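Local coordinates for farnesyl diphosphate synthase (Rhodobacter capsulatus, PDB 3LVS), which probably condenses isopentenyl diphosphate with allylic diphosphates to build farnesyl diphosphate, as a trans-prenyltransferase of the isoprenoid synthase superfamily, at residues E171-Q176 with A242-L247. Sequence-based numbering, arbitrary orientation.
Sequences EIIRLQ and ATFVSL
Ile172 reaches from helix 169-195 into the start of the short helix 244-248 and meets Ala242, Thr243, Phe244 and Leu247. Its CB points at the other segment and sends out two branches. Ile172 CG2 goes to the loop, 3.4 Å from Ala242 O. CG1 takes the position between backbone N and carbonyl carbon (chi1 74°) and stands over one face of the Phe244 ring, offset toward CZ and CE1, with Ile172 CG1 3.9 Å from Phe244 CZ; the chain, extended beyond CG1, carries CD1 over the centre of the same face. There Ile172 CD1 sits 3.5 Å from the Phe244 ring centroid and only 2° off the normal, and its near-equal distances to all six ring carbons confirm a centred CH-pi contact. The same methyl meets Leu247 tip to tip, Ile172 CD1 to Leu247 CD2 at 3.6 Å, and packs against the backbone carbonyl carbon of Thr243. Ile173 approaches the ring differently: its CG1 lies near the ring plane, at the edge, 3.8 Å from Phe244 CE1. Replacing Phe244 by an alanine removes the ring that Ile172 CD1 and Ile173 CG1 pack on, and is likely to open a gap between the two helices. No hydrogen bond crosses the contact. The N-cap bonds lie within 242-247: Thr243 OG1 accepts a nearly straight bond from Ser246 N (3.1 Å, 174°) and a weak one from Val245 N, while Phe244 N is hydrogen-bonded to Asp218 OD2 of helix 200-222, whose Leu211 also touches the Phe244 side chain. The arrangement is apolar helix-to-helix packing beside a threonine N-cap, within the all-helical isoprenoid synthase fold.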
loop_
_atom_site.group_PDB
_atom_site.type_symbol
_atom_site.label_atom_id
_atom_site.label_comp_id
_atom_site.label_asym_id
_atom_site.label_seq_id
_atom_site.Cartn_x
_atom_site.Cartn_y
_atom_site.Cartn_z
ATOM N N GLU B 171 3.283 26.020 8.886
ATOM C CA GLU B 171 2.212 25.067 8.674
ATOM C C GLU B 171 2.090 24.691 7.206
ATOM O O GLU B 171 2.123 23.509 6.903
ATOM C CB GLU B 171 0.886 25.590 9.236
ATOM C CG GLU B 171 0.785 25.469 10.761
ATOM C CD GLU B 171 -0.320 26.337 11.379
ATOM O OE1 GLU B 171 -0.900 27.200 10.679
ATOM O OE2 GLU B 171 -0.597 26.154 12.582
ATOM N N ILE B 172 1.988 25.677 6.306
ATOM C CA ILE B 172 1.927 25.377 4.873
ATOM C C ILE B 172 3.211 24.747 4.314
ATOM O O ILE B 172 3.178 24.097 3.272
ATOM C CB ILE B 172 1.451 26.581 3.977
ATOM C CG1 ILE B 172 2.515 27.666 3.823
ATOM C CG2 ILE B 172 0.140 27.168 4.483
ATOM C CD1 ILE B 172 2.239 28.584 2.607
ATOM N N ILE B 173 4.330 24.923 5.021
ATOM C CA ILE B 173 5.567 24.232 4.681
ATOM C C ILE B 173 5.458 22.753 5.077
ATOM O O ILE B 173 5.760 21.891 4.257
ATOM C CB ILE B 173 6.837 24.943 5.273
ATOM C CG1 ILE B 173 7.177 26.183 4.435
ATOM C CG2 ILE B 173 8.063 24.012 5.301
ATOM C CD1 ILE B 173 8.206 27.110 5.096
ATOM N N ARG B 174 5.005 22.477 6.304
ATOM C CA ARG B 174 4.755 21.109 6.797
ATOM C C ARG B 174 3.718 20.356 5.943
ATOM O O ARG B 174 3.835 19.149 5.701
ATOM C CB ARG B 174 4.286 21.147 8.251
ATOM C CG ARG B 174 4.194 19.774 8.930
ATOM C CD ARG B 174 4.156 19.899 10.461
ATOM N NE ARG B 174 2.830 19.698 11.053
ATOM C CZ ARG B 174 1.880 20.629 11.165
ATOM N NH1 ARG B 174 0.723 20.323 11.733
ATOM N NH2 ARG B 174 2.069 21.862 10.714
ATOM N N LEU B 175 2.719 21.099 5.484
ATOM C CA LEU B 175 1.714 20.610 4.570
ATOM C C LEU B 175 2.369 20.099 3.279
ATOM O O LEU B 175 2.314 18.900 2.990
ATOM C CB LEU B 175 0.731 21.743 4.282
ATOM C CG LEU B 175 -0.746 21.455 4.029
ATOM C CD1 LEU B 175 -1.244 20.368 4.948
ATOM C CD2 LEU B 175 -1.554 22.724 4.238
ATOM N N GLN B 176 2.991 21.022 2.537
ATOM C CA GLN B 176 3.790 20.773 1.329
ATOM C C GLN B 176 4.738 19.567 1.448
ATOM O O GLN B 176 4.805 18.739 0.543
ATOM C CB GLN B 176 4.595 22.045 1.010
ATOM C CG GLN B 176 5.577 21.958 -0.165
ATOM C CD GLN B 176 6.914 21.352 0.224
ATOM O OE1 GLN B 176 7.463 21.653 1.287
ATOM N NE2 GLN B 176 7.426 20.468 -0.621
ATOM N N ALA B 242 -4.313 29.917 2.701
ATOM C CA ALA B 242 -3.046 30.641 2.730
ATOM C C ALA B 242 -2.006 29.963 1.835
ATOM O O ALA B 242 -1.660 28.796 2.034
ATOM C CB ALA B 242 -2.526 30.778 4.160
ATOM N N THR B 243 -1.532 30.717 0.848
ATOM C CA THR B 243 -0.515 30.273 -0.096
ATOM C C THR B 243 0.803 31.014 0.166
ATOM O O THR B 243 0.862 31.931 0.991
ATOM C CB THR B 243 -0.946 30.585 -1.539
ATOM O OG1 THR B 243 -0.834 31.993 -1.759
ATOM C CG2 THR B 243 -2.395 30.157 -1.789
ATOM N N PHE B 244 1.854 30.632 -0.556
ATOM C CA PHE B 244 3.139 31.307 -0.445
ATOM C C PHE B 244 3.103 32.717 -1.032
ATOM O O PHE B 244 3.879 33.559 -0.633
ATOM C CB PHE B 244 4.260 30.471 -1.077
ATOM C CG PHE B 244 4.592 29.223 -0.304
ATOM C CD1 PHE B 244 5.447 29.275 0.805
ATOM C CD2 PHE B 244 4.052 27.993 -0.677
ATOM C CE1 PHE B 244 5.754 28.123 1.524
ATOM C CE2 PHE B 244 4.352 26.832 0.041
ATOM C CZ PHE B 244 5.200 26.903 1.151
ATOM N N VAL B 245 2.204 32.980 -1.972
ATOM C CA VAL B 245 2.045 34.341 -2.483
ATOM C C VAL B 245 1.353 35.248 -1.447
ATOM O O VAL B 245 1.802 36.366 -1.204
ATOM C CB VAL B 245 1.337 34.375 -3.865
ATOM C CG1 VAL B 245 1.058 35.813 -4.304
ATOM C CG2 VAL B 245 2.194 33.665 -4.915
ATOM N N SER B 246 0.292 34.753 -0.811
ATOM C CA SER B 246 -0.390 35.519 0.237
ATOM C C SER B 246 0.520 35.786 1.447
ATOM O O SER B 246 0.479 36.866 2.031
ATOM C CB SER B 246 -1.706 34.841 0.662
ATOM O OG SER B 246 -1.489 33.756 1.554
ATOM N N LEU B 247 1.363 34.819 1.789
ATOM C CA LEU B 247 2.229 34.932 2.954
ATOM C C LEU B 247 3.516 35.726 2.712
ATOM O O LEU B 247 3.957 36.472 3.594
ATOM C CB LEU B 247 2.564 33.543 3.494
ATOM C CG LEU B 247 1.830 33.023 4.738
ATOM C CD1 LEU B 247 0.408 33.539 4.898
ATOM C CD2 LEU B 247 1.853 31.511 4.750
#